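Long-range contacts in Ice-binding protein (Flavobacteriaceae bacterium, PDB 5UYT), which probably binds ice crystals and so gives antifreeze activity, through two beta-solenoid ice-binding domains held in one chain: residues Ala13-Thr24 and Ala185-Gly196; Leu153-Gly164 and Ala171-Glu182. All coordinates share one frame; numbering follows the deposited sequence.

Interaction 1 (Ala13-Thr24 and Ala185-Gly196); sequences ALFTTAGAVTNT and ALSTTGAITVTG
Phe15 and Leu186, Thr16 and Ser187, then Val21 and Ile192 through Thr24 and Thr195 pair in parallel register, and the axes of 21-24 and 192-195 come within 4.7 Å, 10° from parallel. Backbone hydrogen bonds alternate along both strand pairs, from Ala185 N to Ala13 O through to Gly196 N to Thr24 O. In the loops that follow strands 15-16 and 185-187, Gly190 N donates to Ala18 O over 2.7 Å.

One side-chain bond joins these loops. Thr16 OG1, set anti to its own nitrogen (chi1 -177°), gives its proton to Gly190 O at 2.7 Å and accepts from Ala18 N, forming an ST turn. Ser187 OG repeats this one coil on, bonding Ala171 O.

Apolar contacts fill the interior. Ile192 sends CD1 against the backbone of Phe15, 3.2 Å from Phe15 O, while Leu14 CD2 lies 3.8 Å from Ala185 CB. Phe15 CB meets Leu186 CD2 on the other face, where helix 55-73 covers both side chains.

Outward, Thr22 and Thr24 stand beside Thr193 and Thr195. One water joins Thr22 OG1, Thr193 OG1 and Ile192 O; a second links Thr24 OG1 to Val194 O at 2.9 Å each. Thr195 CG2 rests 3.7 Å from Thr24 CB, the two side chains pointing the same way. Parallel coils stacked in register with inward aliphatics are characteristic of a beta-solenoid, here the right-handed beta-helix of this ice-binding protein.

Interaction 2 (Leu153-Gly164 and Ala171-Glu182); sequences LVDLATNTVMKG and AAIVLQSGVSLE
Two successive coils of the right-handed beta-solenoid stack here, each a strand, a type II turn (Ala157-Thr160 and Gln176-Val179) and a second strand on another face. The axes of 154-156 and 173-175 come within 4.7 Å, 4° from parallel; backbone hydrogen bonds continue past the turns, where Asn159 N reaches Ser177 O, to Gly164 N and Glu182 O.

Inside, apolar side chains stack coil on coil. Leu156 CD1 touches Leu175 CD2 at 3.8 Å, the side chains lying alongside each other, and Met162 CG meets Leu181 CD1 at 3.7 Å. Val179 CG2 fills the bend beneath Leu156 CB and Ala157 O.

On the outer face Gln176 NE2 donates to the syn lone pair of Asp155 OD1 at 2.8 Å. OD1 lies in the amide plane of Gln176, while the carboxylate plane stands almost perpendicular to it, 87° away. Extended beyond CG, Gln176 also brings OE1 to a water that accepts from Thr158 N. A leucine in its place would probably leave Asp155 OD1 without this donor and the water with one anchor fewer.

Lys163, bent at chi2 (-71°), curls across Glu182 and puts NZ 2.9 Å from Glu182 OE1, on its anti lone pair, as a salt bridge. Apolar contacts thus hold the inside of the coils together, while on the outside an amide-carboxylate bond and a salt bridge pair polar groups of adjacent coils, probably easing the charge of Asp155 and Glu182.

From the N terminus, 13-24 comes first, its strand 21-24 at the edge of the seven-strand sheet, and the chain then runs through helix 55-73 and the successive coils of the first ice-binding-like domain. Interaction 2 closes a short loop, bringing 171-182 back onto 153-164 one turn later. Only then does 185-196 arrive and close the far longer loop of interaction 1, so the short closure lies wholly within the long one and the two do not cross. Strand 180-187 serves both, and strand 192-195 lies between 21-24 and 173-175. A probable hydrogen bond between Thr193 O and Leu175 N links the contacts directly, joining the first strands of this domain to its last coils.

Interaction 1 (Ala13-Thr24 and Ala185-Gly196)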
loop_
_atom_site.group_PDB
_atom_site.type_symbol
_atom_site.label_atom_id
_atom_site.label_comp_id
_atom_site.label_asym_id
_atom_site.label_seq_id
_atom_site.Cartn_x
_atom_site.Cartn_y
_atom_site.Cartn_z
ATOM N N ALA A 13 -7.119 10.068 -2.485
ATOM C CA ALA A 13 -7.412 10.066 -1.057
ATOM C C ALA A 13 -7.638 11.487 -0.548
ATOM O O ALA A 13 -8.555 11.714 0.260
ATOM C CB ALA A 13 -6.255 9.440 -0.280
ATOM N N LEU A 14 -6.788 12.424 -0.988
ATOM C CA LEU A 14 -6.861 13.830 -0.561
ATOM C C LEU A 14 -6.758 14.684 -1.819
ATOM O O LEU A 14 -5.806 14.532 -2.595
ATOM C CB LEU A 14 -5.679 14.189 0.357
ATOM C CG LEU A 14 -5.489 13.334 1.618
ATOM C CD1 LEU A 14 -4.167 13.683 2.322
ATOM C CD2 LEU A 14 -6.679 13.558 2.557
ATOM N N PHE A 15 -7.722 15.574 -2.026
ATOM C CA PHE A 15 -7.682 16.418 -3.207
ATOM C C PHE A 15 -8.396 17.746 -2.991
ATOM O O PHE A 15 -9.505 17.780 -2.448
ATOM C CB PHE A 15 -8.299 15.723 -4.429
ATOM C CG PHE A 15 -8.403 16.632 -5.628
ATOM C CD1 PHE A 15 -7.284 16.879 -6.417
ATOM C CD2 PHE A 15 -9.594 17.277 -5.939
ATOM C CE1 PHE A 15 -7.359 17.745 -7.497
ATOM C CE2 PHE A 15 -9.682 18.152 -7.021
ATOM C CZ PHE A 15 -8.561 18.385 -7.805
ATOM N N THR A 16 -7.751 18.822 -3.428
ATOM C CA THR A 16 -8.436 20.116 -3.533
ATOM C C THR A 16 -8.285 20.713 -4.924
ATOM O O THR A 16 -7.226 20.617 -5.565
ATOM C CB THR A 16 -8.020 21.135 -2.439
ATOM O OG1 THR A 16 -8.796 22.326 -2.613
ATOM C CG2 THR A 16 -6.532 21.514 -2.502
ATOM N N THR A 17 -9.369 21.303 -5.398
ATOM C CA THR A 17 -9.366 22.023 -6.659
ATOM C C THR A 17 -8.476 23.276 -6.567
ATOM O O THR A 17 -7.871 23.704 -7.558
ATOM C CB THR A 17 -10.827 22.334 -7.047
ATOM O OG1 THR A 17 -11.442 21.090 -7.406
ATOM C CG2 THR A 17 -10.938 23.351 -8.210
ATOM N N ALA A 18 -8.370 23.851 -5.373
ATOM C CA ALA A 18 -7.553 25.046 -5.193
ATOM C C ALA A 18 -7.144 25.210 -3.737
ATOM O O ALA A 18 -7.993 25.363 -2.859
ATOM C CB ALA A 18 -8.286 26.285 -5.692
ATOM N N GLY A 19 -5.841 25.175 -3.487
ATOM C CA GLY A 19 -5.315 25.431 -2.154
ATOM C C GLY A 19 -4.149 24.536 -1.807
ATOM O O GLY A 19 -3.811 23.626 -2.557
ATOM N N ALA A 20 -3.538 24.802 -0.661
ATOM C CA ALA A 20 -2.405 24.004 -0.193
ATOM C C ALA A 20 -2.863 22.691 0.421
ATOM O O ALA A 20 -3.936 22.614 1.019
ATOM C CB ALA A 20 -1.591 24.791 0.814
ATOM N N VAL A 21 -2.046 21.658 0.246
ATOM C CA VAL A 21 -2.261 20.362 0.872
ATOM C C VAL A 21 -0.990 20.039 1.673
ATOM O O VAL A 21 0.110 19.940 1.104
ATOM C CB VAL A 21 -2.546 19.290 -0.194
ATOM C CG1 VAL A 21 -2.667 17.903 0.435
ATOM C CG2 VAL A 21 -3.800 19.645 -0.972
ATOM N N THR A 22 -1.146 19.919 2.992
ATOM C CA THR A 22 -0.003 19.828 3.901
ATOM C C THR A 22 -0.148 18.652 4.857
ATOM O O THR A 22 -1.232 18.424 5.393
ATOM C CB THR A 22 0.126 21.112 4.749
ATOM O OG1 THR A 22 0.051 22.264 3.889
ATOM C CG2 THR A 22 1.484 21.112 5.502
ATOM N N ASN A 23 0.960 17.950 5.089
ATOM C CA ASN A 23 1.045 16.897 6.108
ATOM C C ASN A 23 1.999 17.264 7.252
ATOM O O ASN A 23 2.973 18.014 7.062
ATOM C CB ASN A 23 1.529 15.576 5.476
ATOM C CG ASN A 23 1.674 14.464 6.504
ATOM O OD1 ASN A 23 0.677 14.009 7.074
ATOM N ND2 ASN A 23 2.915 14.042 6.772
ATOM N N THR A 24 1.707 16.729 8.435
ATOM C CA THR A 24 2.639 16.750 9.564
ATOM C C THR A 24 2.711 15.358 10.164
ATOM O O THR A 24 1.677 14.709 10.329
ATOM C CB THR A 24 2.153 17.662 10.690
ATOM O OG1 THR A 24 1.936 18.985 10.178
ATOM C CG2 THR A 24 3.189 17.693 11.830
ATOM N N ALA A 185 -10.987 12.929 1.415
ATOM C CA ALA A 185 -11.188 14.345 1.734
ATOM C C ALA A 185 -11.004 15.129 0.444
ATOM O O ALA A 185 -9.908 15.164 -0.126
ATOM C CB ALA A 185 -10.217 14.819 2.830
ATOM N N LEU A 186 -12.107 15.705 -0.026
ATOM C CA LEU A 186 -12.175 16.404 -1.303
ATOM C C LEU A 186 -12.746 17.800 -1.082
ATOM O O LEU A 186 -13.831 17.928 -0.508
ATOM C CB LEU A 186 -13.107 15.642 -2.262
ATOM C CG LEU A 186 -12.857 14.137 -2.471
ATOM C CD1 LEU A 186 -14.027 13.537 -3.250
ATOM C CD2 LEU A 186 -11.539 13.896 -3.196
ATOM N N SER A 187 -12.034 18.825 -1.551
ATOM C CA SER A 187 -12.541 20.217 -1.514
ATOM C C SER A 187 -12.681 20.822 -2.913
ATOM O O SER A 187 -11.778 20.693 -3.749
ATOM C CB SER A 187 -11.635 21.117 -0.669
ATOM O OG SER A 187 -12.052 22.502 -0.765
ATOM N N THR A 188 -13.794 21.527 -3.152
ATOM C CA THR A 188 -14.030 22.233 -4.425
ATOM C C THR A 188 -13.247 23.541 -4.528
ATOM O O THR A 188 -13.190 24.129 -5.596
ATOM C CB THR A 188 -15.519 22.561 -4.639
ATOM O OG1 THR A 188 -15.976 23.346 -3.538
ATOM C CG2 THR A 188 -16.346 21.287 -4.716
ATOM N N THR A 189 -12.724 24.012 -3.393
ATOM C CA THR A 189 -11.572 24.938 -3.261
ATOM C C THR A 189 -11.452 25.218 -1.762
ATOM O O THR A 189 -12.474 25.426 -1.071
ATOM C CB THR A 189 -11.533 26.282 -4.133
ATOM O OG1 THR A 189 -11.598 27.452 -3.309
ATOM C CG2 THR A 189 -12.512 26.359 -5.266
ATOM N N GLY A 190 -10.214 25.188 -1.273
ATOM C CA GLY A 190 -9.883 25.300 0.141
ATOM C C GLY A 190 -8.693 24.417 0.480
ATOM O O GLY A 190 -8.477 23.379 -0.165
ATOM N N ALA A 191 -7.929 24.789 1.511
ATOM C CA ALA A 191 -6.741 24.007 1.914
ATOM C C ALA A 191 -7.107 22.656 2.545
ATOM O O ALA A 191 -8.221 22.477 3.056
ATOM C CB ALA A 191 -5.880 24.820 2.872
ATOM N N ILE A 192 -6.182 21.694 2.485
ATOM C CA ILE A 192 -6.343 20.443 3.227
ATOM C C ILE A 192 -5.138 20.311 4.157
ATOM O O ILE A 192 -3.998 20.354 3.705
ATOM C CB ILE A 192 -6.447 19.217 2.281
ATOM C CG1 ILE A 192 -7.705 19.345 1.405
ATOM C CG2 ILE A 192 -6.438 17.907 3.095
ATOM C CD1 ILE A 192 -7.811 18.344 0.263
ATOM N N THR A 193 -5.393 20.133 5.451
ATOM C CA THR A 193 -4.320 20.040 6.439
ATOM C C THR A 193 -4.515 18.743 7.205
ATOM O O THR A 193 -5.578 18.533 7.814
ATOM C CB THR A 193 -4.405 21.228 7.423
ATOM O OG1 THR A 193 -4.352 22.449 6.691
ATOM C CG2 THR A 193 -3.245 21.200 8.438
ATOM N N VAL A 194 -3.528 17.845 7.152
ATOM C CA VAL A 194 -3.637 16.590 7.882
ATOM C C VAL A 194 -2.428 16.412 8.807
ATOM O O VAL A 194 -1.334 16.845 8.489
ATOM C CB VAL A 194 -3.808 15.368 6.932
ATOM C CG1 VAL A 194 -5.023 15.568 6.033
ATOM C CG2 VAL A 194 -2.536 15.100 6.100
ATOM N N THR A 195 -2.626 15.793 9.956
ATOM C CA THR A 195 -1.517 15.603 10.892
ATOM C C THR A 195 -1.625 14.187 11.469
ATOM O O THR A 195 -2.561 13.881 12.212
ATOM C CB THR A 195 -1.488 16.711 11.997
ATOM O OG1 THR A 195 -2.709 16.671 12.730
ATOM C CG2 THR A 195 -1.407 18.099 11.389
ATOM N N GLY A 196 -0.680 13.316 11.115
ATOM C CA GLY A 196 -0.628 11.973 11.669
ATOM C C GLY A 196 -1.899 11.179 11.394
ATOM O O GLY A 196 -2.452 10.555 12.302
HETATM O O HOH W 1 -2.807 22.946 3.953
HETATM O O HOH W 2 -0.162 19.464 8.207
#

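Interaction 2 (Leu153-Gly164 and Ala171-Glu182)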
loop_
_atom_site.group_PDB
_atom_site.type_symbol
_atom_site.label_atom_id
_atom_site.label_comp_id
_atom_site.label_asym_id
_atom_site.label_seq_id
_atom_site.Cartn_x
_atom_site.Cartn_y
_atom_site.Cartn_z
ATOM N N LEU A 153 -16.372 24.676 6.822
ATOM C CA LEU A 153 -15.145 23.993 7.296
ATOM C C LEU A 153 -15.407 22.562 7.807
ATOM O O LEU A 153 -16.319 22.353 8.618
ATOM C CB LEU A 153 -14.497 24.837 8.414
ATOM C CG LEU A 153 -13.343 24.201 9.201
ATOM C CD1 LEU A 153 -12.098 24.086 8.332
ATOM C CD2 LEU A 153 -13.041 24.986 10.478
ATOM N N VAL A 154 -14.611 21.594 7.331
ATOM C CA VAL A 154 -14.630 20.239 7.865
ATOM C C VAL A 154 -13.460 20.152 8.845
ATOM O O VAL A 154 -12.304 20.340 8.451
ATOM C CB VAL A 154 -14.502 19.160 6.766
ATOM C CG1 VAL A 154 -14.454 17.768 7.397
ATOM C CG2 VAL A 154 -15.668 19.248 5.793
ATOM N N ASP A 155 -13.758 19.909 10.122
ATOM C CA ASP A 155 -12.685 19.767 11.125
ATOM C C ASP A 155 -12.937 18.533 11.977
ATOM O O ASP A 155 -13.877 18.510 12.794
ATOM C CB ASP A 155 -12.574 21.024 12.006
ATOM C CG ASP A 155 -11.247 21.083 12.760
ATOM O OD1 ASP A 155 -10.937 20.119 13.493
ATOM O OD2 ASP A 155 -10.531 22.101 12.644
ATOM N N LEU A 156 -12.124 17.502 11.768
ATOM C CA LEU A 156 -12.285 16.270 12.518
ATOM C C LEU A 156 -11.265 16.188 13.634
ATOM O O LEU A 156 -10.053 16.257 13.380
ATOM C CB LEU A 156 -12.237 15.040 11.588
ATOM C CG LEU A 156 -13.247 15.127 10.428
ATOM C CD1 LEU A 156 -13.244 13.799 9.682
ATOM C CD2 LEU A 156 -14.661 15.434 10.919
ATOM N N ALA A 157 -11.773 16.027 14.867
ATOM C CA ALA A 157 -10.966 16.047 16.083
ATOM C C ALA A 157 -10.104 14.814 16.210
ATOM O O ALA A 157 -10.318 13.818 15.503
ATOM C CB ALA A 157 -11.862 16.162 17.308
ATOM N N THR A 158 -9.142 14.889 17.130
ATOM C CA THR A 158 -8.179 13.814 17.329
ATOM C C THR A 158 -8.846 12.433 17.419
ATOM O O THR A 158 -9.869 12.243 18.100
ATOM C CB THR A 158 -7.347 14.033 18.591
ATOM O OG1 THR A 158 -8.233 14.113 19.700
ATOM C CG2 THR A 158 -6.604 15.357 18.506
ATOM N N ASN A 159 -8.227 11.475 16.731
ATOM C CA ASN A 159 -8.683 10.063 16.730
ATOM C C ASN A 159 -10.119 9.833 16.203
ATOM O O ASN A 159 -10.733 8.819 16.535
ATOM C CB ASN A 159 -8.480 9.416 18.103
ATOM C CG ASN A 159 -7.031 9.442 18.542
ATOM O OD1 ASN A 159 -6.132 9.179 17.755
ATOM N ND2 ASN A 159 -6.795 9.824 19.779
ATOM N N THR A 160 -10.634 10.735 15.369
ATOM C CA THR A 160 -11.953 10.508 14.759
ATOM C C THR A 160 -11.877 9.383 13.730
ATOM O O THR A 160 -11.021 9.421 12.831
ATOM C CB THR A 160 -12.519 11.792 14.106
ATOM O OG1 THR A 160 -12.806 12.730 15.145
ATOM C CG2 THR A 160 -13.817 11.501 13.316
ATOM N N VAL A 161 -12.745 8.385 13.869
ATOM C CA VAL A 161 -12.890 7.347 12.845
ATOM C C VAL A 161 -14.017 7.777 11.909
ATOM O O VAL A 161 -15.184 7.932 12.343
ATOM C CB VAL A 161 -13.195 5.989 13.471
ATOM C CG1 VAL A 161 -13.524 4.966 12.369
ATOM C CG2 VAL A 161 -12.014 5.543 14.338
ATOM N N MET A 162 -13.674 8.023 10.650
ATOM C CA MET A 162 -14.616 8.594 9.682
ATOM C C MET A 162 -14.781 7.690 8.453
ATOM O O MET A 162 -13.859 6.987 8.057
ATOM C CB MET A 162 -14.161 10.005 9.264
ATOM C CG MET A 162 -15.164 10.808 8.424
ATOM S SD MET A 162 -16.712 11.107 9.302
ATOM C CE MET A 162 -17.305 12.420 8.215
ATOM N N LYS A 163 -15.985 7.711 7.870
ATOM C CA LYS A 163 -16.302 6.925 6.689
ATOM C C LYS A 163 -16.901 7.816 5.626
ATOM O O LYS A 163 -17.736 8.695 5.914
ATOM C CB LYS A 163 -17.320 5.821 7.003
ATOM C CG LYS A 163 -16.941 4.925 8.169
ATOM C CD LYS A 163 -15.771 4.030 7.779
ATOM C CE LYS A 163 -15.378 3.133 8.945
ATOM N NZ LYS A 163 -14.110 2.437 8.610
ATOM N N GLY A 164 -16.472 7.569 4.392
ATOM C CA GLY A 164 -17.101 8.164 3.239
ATOM C C GLY A 164 -16.343 9.255 2.532
ATOM O O GLY A 164 -15.273 9.699 2.951
ATOM N N ALA A 171 -14.630 25.392 1.130
ATOM C CA ALA A 171 -14.121 25.384 2.505
ATOM C C ALA A 171 -12.910 24.476 2.657
ATOM O O ALA A 171 -12.655 23.624 1.802
ATOM C CB ALA A 171 -15.213 24.945 3.478
ATOM N N ALA A 172 -12.174 24.668 3.751
ATOM C CA ALA A 172 -10.997 23.837 4.058
ATOM C C ALA A 172 -11.392 22.538 4.768
ATOM O O ALA A 172 -12.534 22.384 5.245
ATOM C CB ALA A 172 -9.991 24.634 4.897
ATOM N N ILE A 173 -10.450 21.600 4.803
ATOM C CA ILE A 173 -10.593 20.369 5.561
ATOM C C ILE A 173 -9.383 20.228 6.473
ATOM O O ILE A 173 -8.244 20.371 6.022
ATOM C CB ILE A 173 -10.691 19.127 4.636
ATOM C CG1 ILE A 173 -11.850 19.306 3.641
ATOM C CG2 ILE A 173 -10.864 17.841 5.482
ATOM C CD1 ILE A 173 -11.962 18.190 2.610
ATOM N N VAL A 174 -9.630 19.937 7.745
ATOM C CA VAL A 174 -8.564 19.807 8.721
ATOM C C VAL A 174 -8.791 18.464 9.432
ATOM O O VAL A 174 -9.851 18.258 10.057
ATOM C CB VAL A 174 -8.561 20.965 9.754
ATOM C CG1 VAL A 174 -7.431 20.763 10.767
ATOM C CG2 VAL A 174 -8.444 22.339 9.078
ATOM N N LEU A 175 -7.798 17.578 9.340
ATOM C CA LEU A 175 -7.868 16.260 9.951
ATOM C C LEU A 175 -6.795 16.196 11.012
ATOM O O LEU A 175 -5.606 16.200 10.706
ATOM C CB LEU A 175 -7.662 15.158 8.893
ATOM C CG LEU A 175 -8.620 15.163 7.688
ATOM C CD1 LEU A 175 -8.350 13.921 6.851
ATOM C CD2 LEU A 175 -10.087 15.241 8.103
ATOM N N GLN A 176 -7.221 16.149 12.264
ATOM C CA GLN A 176 -6.303 16.251 13.385
ATOM C C GLN A 176 -5.637 14.901 13.703
ATOM O O GLN A 176 -5.966 13.891 13.083
ATOM C CB GLN A 176 -7.061 16.799 14.594
ATOM C CG GLN A 176 -7.494 18.265 14.476
ATOM C CD GLN A 176 -8.129 18.785 15.753
ATOM O OE1 GLN A 176 -7.563 18.629 16.842
ATOM N NE2 GLN A 176 -9.311 19.407 15.638
ATOM N N SER A 177 -4.708 14.909 14.665
ATOM C CA SER A 177 -3.895 13.758 15.028
ATOM C C SER A 177 -4.728 12.479 15.154
ATOM O O SER A 177 -5.698 12.439 15.913
ATOM C CB SER A 177 -3.180 14.056 16.353
ATOM O OG SER A 177 -2.475 12.903 16.787
ATOM N N GLY A 178 -4.360 11.445 14.394
ATOM C CA GLY A 178 -4.924 10.104 14.580
ATOM C C GLY A 178 -6.258 9.856 13.897
ATOM O O GLY A 178 -6.849 8.772 14.068
ATOM N N VAL A 179 -6.758 10.845 13.152
ATOM C CA VAL A 179 -7.957 10.635 12.336
ATOM C C VAL A 179 -7.742 9.438 11.415
ATOM O O VAL A 179 -6.650 9.271 10.834
ATOM C CB VAL A 179 -8.345 11.880 11.525
ATOM C CG1 VAL A 179 -9.310 11.539 10.384
ATOM C CG2 VAL A 179 -8.981 12.925 12.437
ATOM N N SER A 180 -8.772 8.604 11.303
ATOM C CA SER A 180 -8.713 7.425 10.460
ATOM C C SER A 180 -9.921 7.477 9.530
ATOM O O SER A 180 -11.049 7.301 9.982
ATOM C CB SER A 180 -8.757 6.163 11.321
ATOM O OG SER A 180 -8.535 5.059 10.483
ATOM N N LEU A 181 -9.665 7.705 8.243
ATOM C CA LEU A 181 -10.720 7.885 7.255
ATOM C C LEU A 181 -10.676 6.785 6.192
ATOM O O LEU A 181 -9.695 6.665 5.450
ATOM C CB LEU A 181 -10.574 9.266 6.602
ATOM C CG LEU A 181 -11.477 9.639 5.402
ATOM C CD1 LEU A 181 -12.946 9.421 5.743
ATOM C CD2 LEU A 181 -11.231 11.075 4.908
ATOM N N GLU A 182 -11.725 5.970 6.145
ATOM C CA GLU A 182 -11.933 5.055 5.010
ATOM C C GLU A 182 -12.871 5.876 4.134
ATOM O O GLU A 182 -14.063 5.968 4.412
ATOM C CB GLU A 182 -12.605 3.753 5.474
ATOM C CG GLU A 182 -12.839 2.749 4.346
ATOM C CD GLU A 182 -13.759 1.578 4.729
ATOM O OE1 GLU A 182 -14.223 1.465 5.890
ATOM O OE2 GLU A 182 -14.026 0.748 3.853
HETATM O O HOH W 3 -9.029 17.301 18.672
#